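Local coordinates for protein pyoverdine synthetase F (Pseudomonas aeruginosa PAO1, PDB 6CUL) that is an alpha/beta protein built round a mixed, largely parallel beta-sheet and holds the ligand N-(4-{[(2-amino-4-oxo-1,4-dihydroquinazolin-6-yl)methyl]amino}benzene-1-carbonyl)-D-glutamic acid in the model, at residues 58-69 / 102-112. Residues are numbered along the deposited sequence; the frame is centred on the assembly and turned at random.
Sequences VIYDDDAELPRD and LLLSVPSTYRR. With FGD (N-(4-{[(2-amino-4-oxo-1,4-dihydroquinazolin-6-yl)methyl]amino}benzene-1-carbonyl)-D-glutamic acid), chain I; CIT (citric acid), chain J.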
loop_
_atom_site.group_PDB
_atom_site.type_symbol
_atom_site.label_atom_id
_atom_site.label_comp_id
_atom_site.label_asym_id
_atom_site.label_seq_id
_atom_site.Cartn_x
_atom_site.Cartn_y
_atom_site.Cartn_z
ATOM N N VAL A 58 -5.509 0.466 -12.236
ATOM C CA VAL A 58 -4.767 1.026 -11.118
ATOM C C VAL A 58 -5.618 2.134 -10.499
ATOM O O VAL A 58 -5.448 3.278 -10.778
ATOM C CB VAL A 58 -3.364 1.588 -11.516
ATOM C CG1 VAL A 58 -2.675 2.191 -10.324
ATOM C CG2 VAL A 58 -2.468 0.525 -12.113
ATOM N N ILE A 59 -6.537 1.732 -9.677
ATOM C CA ILE A 59 -7.445 2.577 -8.991
ATOM C C ILE A 59 -6.834 3.405 -7.843
ATOM O O ILE A 59 -5.977 2.995 -7.179
ATOM C CB ILE A 59 -8.625 1.711 -8.521
ATOM C CG1 ILE A 59 -9.140 0.831 -9.667
ATOM C CG2 ILE A 59 -9.754 2.550 -7.979
ATOM C CD1 ILE A 59 -9.814 -0.424 -9.283
ATOM N N TYR A 60 -7.267 4.617 -7.698
ATOM C CA TYR A 60 -6.798 5.470 -6.654
ATOM C C TYR A 60 -8.030 6.196 -6.129
ATOM O O TYR A 60 -8.876 6.522 -6.867
ATOM C CB TYR A 60 -5.667 6.357 -7.161
ATOM C CG TYR A 60 -6.096 7.522 -7.871
ATOM C CD1 TYR A 60 -6.448 7.498 -9.185
ATOM C CD2 TYR A 60 -6.200 8.673 -7.212
ATOM C CE1 TYR A 60 -6.885 8.643 -9.779
ATOM C CE2 TYR A 60 -6.621 9.816 -7.791
ATOM C CZ TYR A 60 -6.948 9.795 -9.058
ATOM O OH TYR A 60 -7.348 10.963 -9.520
ATOM N N ASP A 61 -8.139 6.413 -4.859
ATOM C CA ASP A 61 -9.292 7.054 -4.354
ATOM C C ASP A 61 -9.295 8.542 -4.073
ATOM O O ASP A 61 -10.281 9.023 -3.664
ATOM C CB ASP A 61 -9.665 6.387 -3.064
ATOM C CG ASP A 61 -8.939 6.920 -1.920
ATOM O OD1 ASP A 61 -7.754 6.943 -1.916
ATOM O OD2 ASP A 61 -9.558 7.291 -1.006
ATOM N N ASP A 62 -8.236 9.245 -4.341
ATOM C CA ASP A 62 -8.186 10.624 -3.968
ATOM C C ASP A 62 -9.149 11.517 -4.699
ATOM O O ASP A 62 -9.521 11.220 -5.780
ATOM C CB ASP A 62 -6.794 11.139 -4.188
ATOM C CG ASP A 62 -5.756 10.206 -3.744
ATOM O OD1 ASP A 62 -5.595 9.151 -4.294
ATOM O OD2 ASP A 62 -5.079 10.549 -2.838
ATOM N N ASP A 63 -9.591 12.589 -4.098
ATOM C CA ASP A 63 -10.419 13.473 -4.878
ATOM C C ASP A 63 -9.916 14.904 -4.925
ATOM O O ASP A 63 -9.672 15.473 -3.936
ATOM C CB ASP A 63 -11.901 13.414 -4.482
ATOM C CG ASP A 63 -12.738 14.356 -5.296
ATOM O OD1 ASP A 63 -13.086 14.134 -6.459
ATOM O OD2 ASP A 63 -12.890 15.415 -4.788
ATOM N N ALA A 64 -9.818 15.429 -6.096
ATOM C CA ALA A 64 -9.350 16.755 -6.293
ATOM C C ALA A 64 -10.197 17.828 -5.602
ATOM O O ALA A 64 -9.694 18.833 -5.260
ATOM C CB ALA A 64 -9.179 17.031 -7.752
ATOM N N GLU A 65 -11.438 17.549 -5.302
ATOM C CA GLU A 65 -12.219 18.497 -4.599
ATOM C C GLU A 65 -12.029 18.469 -3.103
ATOM O O GLU A 65 -12.880 18.960 -2.452
ATOM C CB GLU A 65 -13.660 18.294 -4.877
ATOM C CG GLU A 65 -14.084 18.623 -6.252
ATOM C CD GLU A 65 -14.249 20.088 -6.529
ATOM O OE1 GLU A 65 -14.206 20.883 -5.596
ATOM O OE2 GLU A 65 -14.424 20.423 -7.689
ATOM N N LEU A 66 -11.031 17.839 -2.581
ATOM C CA LEU A 66 -10.859 17.867 -1.172
ATOM C C LEU A 66 -9.598 18.649 -1.007
ATOM O O LEU A 66 -8.609 18.238 -1.487
ATOM C CB LEU A 66 -10.747 16.497 -0.592
ATOM C CG LEU A 66 -11.983 15.963 0.072
ATOM C CD1 LEU A 66 -11.593 14.718 0.801
ATOM C CD2 LEU A 66 -12.593 16.903 1.027
ATOM N N PRO A 67 -9.663 19.793 -0.361
ATOM C CA PRO A 67 -8.463 20.590 -0.270
ATOM C C PRO A 67 -7.325 19.867 0.491
ATOM O O PRO A 67 -6.211 20.121 0.134
ATOM C CB PRO A 67 -8.962 21.883 0.323
ATOM C CG PRO A 67 -10.400 21.888 0.073
ATOM C CD PRO A 67 -10.813 20.489 0.194
ATOM N N ARG A 68 -7.632 19.082 1.518
ATOM C CA ARG A 68 -6.661 18.271 2.225
ATOM C C ARG A 68 -6.080 17.174 1.300
ATOM O O ARG A 68 -4.968 16.872 1.379
ATOM C CB ARG A 68 -7.199 17.705 3.527
ATOM C CG ARG A 68 -8.175 16.567 3.396
ATOM C CD ARG A 68 -8.773 16.172 4.684
ATOM N NE ARG A 68 -9.690 15.128 4.498
ATOM C CZ ARG A 68 -10.976 15.271 4.387
ATOM N NH1 ARG A 68 -11.549 16.423 4.449
ATOM N NH2 ARG A 68 -11.677 14.222 4.250
ATOM N N ASP A 69 -6.899 16.591 0.473
ATOM C CA ASP A 69 -6.406 15.695 -0.533
ATOM C C ASP A 69 -5.496 16.490 -1.510
ATOM O O ASP A 69 -4.617 15.952 -2.028
ATOM C CB ASP A 69 -7.532 14.939 -1.283
ATOM C CG ASP A 69 -7.918 13.655 -0.620
ATOM O OD1 ASP A 69 -7.548 13.538 0.468
ATOM O OD2 ASP A 69 -8.595 12.817 -1.160
ATOM N N LEU A 102 -3.460 3.246 -17.117
ATOM C CA LEU A 102 -4.327 2.463 -16.246
ATOM C C LEU A 102 -4.872 3.129 -14.995
ATOM O O LEU A 102 -5.511 2.494 -14.281
ATOM C CB LEU A 102 -3.661 1.170 -15.835
ATOM C CG LEU A 102 -3.141 0.237 -16.881
ATOM C CD1 LEU A 102 -2.145 -0.704 -16.278
ATOM C CD2 LEU A 102 -4.271 -0.500 -17.508
ATOM N N LEU A 103 -4.586 4.367 -14.753
ATOM C CA LEU A 103 -5.087 5.008 -13.596
ATOM C C LEU A 103 -6.608 5.187 -13.612
ATOM O O LEU A 103 -7.142 5.612 -14.620
ATOM C CB LEU A 103 -4.430 6.357 -13.506
ATOM C CG LEU A 103 -2.962 6.359 -13.137
ATOM C CD1 LEU A 103 -2.460 7.760 -12.991
ATOM C CD2 LEU A 103 -2.777 5.607 -11.873
ATOM N N LEU A 104 -7.269 4.877 -12.508
ATOM C CA LEU A 104 -8.700 5.026 -12.322
ATOM C C LEU A 104 -9.041 5.679 -11.016
ATOM O O LEU A 104 -8.458 5.350 -10.029
ATOM C CB LEU A 104 -9.366 3.676 -12.241
ATOM C CG LEU A 104 -9.517 2.920 -13.513
ATOM C CD1 LEU A 104 -10.262 1.643 -13.300
ATOM C CD2 LEU A 104 -10.288 3.796 -14.422
ATOM N N SER A 105 -10.002 6.576 -10.988
ATOM C CA SER A 105 -10.364 7.144 -9.748
ATOM C C SER A 105 -11.745 6.687 -9.416
ATOM O O SER A 105 -12.618 6.845 -10.230
ATOM C CB SER A 105 -10.364 8.643 -9.752
ATOM O OG SER A 105 -10.345 9.142 -8.431
ATOM N N VAL A 106 -11.927 6.162 -8.220
ATOM C CA VAL A 106 -13.208 5.783 -7.702
ATOM C C VAL A 106 -13.165 6.620 -6.427
ATOM O O VAL A 106 -13.015 6.106 -5.370
ATOM C CB VAL A 106 -13.359 4.313 -7.428
ATOM C CG1 VAL A 106 -14.484 4.063 -6.462
ATOM C CG2 VAL A 106 -13.596 3.573 -8.679
ATOM N N PRO A 107 -13.355 7.924 -6.561
ATOM C CA PRO A 107 -13.163 8.791 -5.413
ATOM C C PRO A 107 -14.047 8.624 -4.190
ATOM O O PRO A 107 -15.197 8.591 -4.327
ATOM C CB PRO A 107 -13.356 10.173 -6.008
ATOM C CG PRO A 107 -13.275 9.996 -7.458
ATOM C CD PRO A 107 -13.791 8.661 -7.733
ATOM N N SER A 108 -13.434 8.557 -3.014
ATOM C CA SER A 108 -14.106 8.509 -1.750
ATOM C C SER A 108 -14.433 9.894 -1.299
ATOM O O SER A 108 -13.978 10.358 -0.303
ATOM C CB SER A 108 -13.281 7.842 -0.654
ATOM O OG SER A 108 -11.990 8.285 -0.539
ATOM N N THR A 109 -15.293 10.488 -2.106
ATOM C CA THR A 109 -15.899 11.801 -1.970
ATOM C C THR A 109 -16.715 11.983 -0.696
ATOM O O THR A 109 -16.669 12.990 -0.104
ATOM C CB THR A 109 -16.788 12.028 -3.120
ATOM O OG1 THR A 109 -17.607 10.883 -3.307
ATOM C CG2 THR A 109 -15.964 12.235 -4.248
ATOM N N TYR A 110 -17.252 10.900 -0.195
ATOM C CA TYR A 110 -17.987 10.840 1.004
ATOM C C TYR A 110 -17.196 11.422 2.117
ATOM O O TYR A 110 -17.782 11.831 3.040
ATOM C CB TYR A 110 -18.344 9.383 1.331
ATOM C CG TYR A 110 -17.233 8.508 1.886
ATOM C CD1 TYR A 110 -16.904 8.568 3.208
ATOM C CD2 TYR A 110 -16.561 7.610 1.100
ATOM C CE1 TYR A 110 -15.941 7.799 3.731
ATOM C CE2 TYR A 110 -15.577 6.814 1.608
ATOM C CZ TYR A 110 -15.271 6.919 2.940
ATOM O OH TYR A 110 -14.287 6.201 3.507
ATOM N N ARG A 111 -15.900 11.463 2.022
ATOM C CA ARG A 111 -15.077 12.086 3.012
ATOM C C ARG A 111 -15.307 13.615 3.153
ATOM O O ARG A 111 -14.975 14.128 4.140
ATOM C CB ARG A 111 -13.620 11.732 2.803
ATOM C CG ARG A 111 -13.212 10.339 3.178
ATOM C CD ARG A 111 -11.775 10.094 2.914
ATOM N NE ARG A 111 -11.398 10.346 1.552
ATOM C CZ ARG A 111 -10.463 11.157 1.135
ATOM N NH1 ARG A 111 -9.760 11.820 1.942
ATOM N NH2 ARG A 111 -10.238 11.252 -0.121
ATOM N N ARG A 112 -15.916 14.264 2.182
ATOM C CA ARG A 112 -16.244 15.670 2.238
ATOM C C ARG A 112 -17.183 15.922 3.387
ATOM O O ARG A 112 -17.053 16.858 4.037
ATOM C CB ARG A 112 -16.900 16.113 0.939
ATOM C CG ARG A 112 -16.064 16.011 -0.312
ATOM C CD ARG A 112 -16.839 16.184 -1.593
ATOM N NE ARG A 112 -16.194 15.656 -2.766
ATOM C CZ ARG A 112 -16.444 16.028 -4.002
ATOM N NH1 ARG A 112 -17.291 16.943 -4.259
ATOM N NH2 ARG A 112 -15.824 15.482 -4.968
HETATM C C13 FGD I . -2.324 17.580 5.532
HETATM C C15 FGD I . -2.905 19.517 4.236
HETATM C C17 FGD I . -0.780 18.444 3.907
HETATM C C20 FGD I . 2.810 17.636 2.877
HETATM C C21 FGD I . 4.065 17.621 3.484
HETATM C C22 FGD I . 5.235 17.746 2.695
HETATM C C24 FGD I . 3.855 17.898 0.709
HETATM C C02 FGD I . -6.584 20.776 7.678
HETATM C C04 FGD I . -6.717 19.902 6.429
HETATM C C05 FGD I . -7.778 20.439 5.468
HETATM C C06 FGD I . -7.570 21.920 5.143
HETATM C C07 FGD I . -6.540 22.130 4.036
HETATM C C11 FGD I . -4.578 18.663 5.927
HETATM C C12 FGD I . -3.226 18.584 5.209
HETATM C C14 FGD I . -1.100 17.510 4.880
HETATM C C16 FGD I . -1.683 19.448 3.585
HETATM C C19 FGD I . 1.545 17.500 3.731
HETATM C C23 FGD I . 5.131 17.883 1.325
HETATM C C25 FGD I . 2.705 17.774 1.486
HETATM C C27 FGD I . 7.688 18.006 1.127
HETATM C C30 FGD I . 6.614 17.731 3.360
HETATM N N10 FGD I . -5.432 19.827 5.746
HETATM N N18 FGD I . 0.501 18.371 3.224
HETATM N N26 FGD I . 6.363 18.015 0.493
HETATM N N28 FGD I . 8.890 17.944 0.319
HETATM N N29 FGD I . 7.793 17.858 2.562
HETATM O O01 FGD I . -6.938 20.328 8.802
HETATM O O03 FGD I . -6.120 21.944 7.584
HETATM O O08 FGD I . -6.678 21.548 2.928
HETATM O O09 FGD I . -5.552 22.886 4.231
HETATM O O31 FGD I . 6.704 17.614 4.536
HETATM O O32 FGD I . -4.927 17.776 6.630
HETATM C C1 CIT J . -8.129 9.299 8.422
HETATM O O1 CIT J . -8.617 8.207 8.789
HETATM O O2 CIT J . -6.906 9.508 8.557
HETATM C C2 CIT J . -9.031 10.360 7.833
HETATM C C3 CIT J . -8.658 10.754 6.396
HETATM O O7 CIT J . -7.493 11.599 6.544
HETATM C C4 CIT J . -8.287 9.599 5.470
HETATM C C5 CIT J . -7.777 10.092 4.116
HETATM O O3 CIT J . -8.202 9.560 3.073
HETATM O O4 CIT J . -6.933 11.013 3.989
HETATM C C6 CIT J . -9.866 11.474 5.791
HETATM O O5 CIT J . -11.006 11.272 6.262
HETATM O O6 CIT J . -9.758 12.291 4.845
#
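Arg111 meets Asp69 in a two-pronged salt bridge: NH1 reaches OD1 at 3.2 Å, almost exactly in the guanidinium plane, while the 2.5 Å between Arg111 NH2 and Asp69 OD2 is shorter than expected, its exact length doubtful. A bend at chi3 (-56°) turns the guanidinium of Arg111 back toward its own turn, where NE donates to Ser108 OG at 3.0 Å. One face of the group carries Leu66 CD1; over the opposite face lies O3 of a citric acid molecule, probably from the crystallisation liquor. Its O6 accepts from Arg111 NH1 and from NE and NH2 of Arg68, so the citric acid, probably as an anion, bridges Arg68 and Arg111. The start of helix 67-72 lies beside FGD, with Arg68 N 3.0 Å from FGD O08; the backbone of Arg68 thus faces FGD while its guanidinium binds the citric acid. Asp69 OD2 also takes Asp63 N on its anti lone pair, and Ser108 OG donates to Asp61 OD2 at 2.7 Å. Further out, Arg112 crosses Asp63 at about a right angle, NH2 to OD2 2.9 Å; the same Asp63 oxygen accepts Glu65 N in an Asx turn.

These loops follow a short parallel strand pair, 58-60 with 103-105, in which Tyr60 N donates to Leu104 O at 2.7 Å. The Tyr60 ring lies against Ser105, CE1 to CB 3.5 Å, and on the other face of the sheet Ile59 packs on Leu104. Asp61 OD1 is bonded to Ser11 OG and forms a salt bridge with Arg13. Strand 103-105 is the outermost on its side of the mixed sheet, next to 55-60, and helix 118-136 covers Ile59 and Val106.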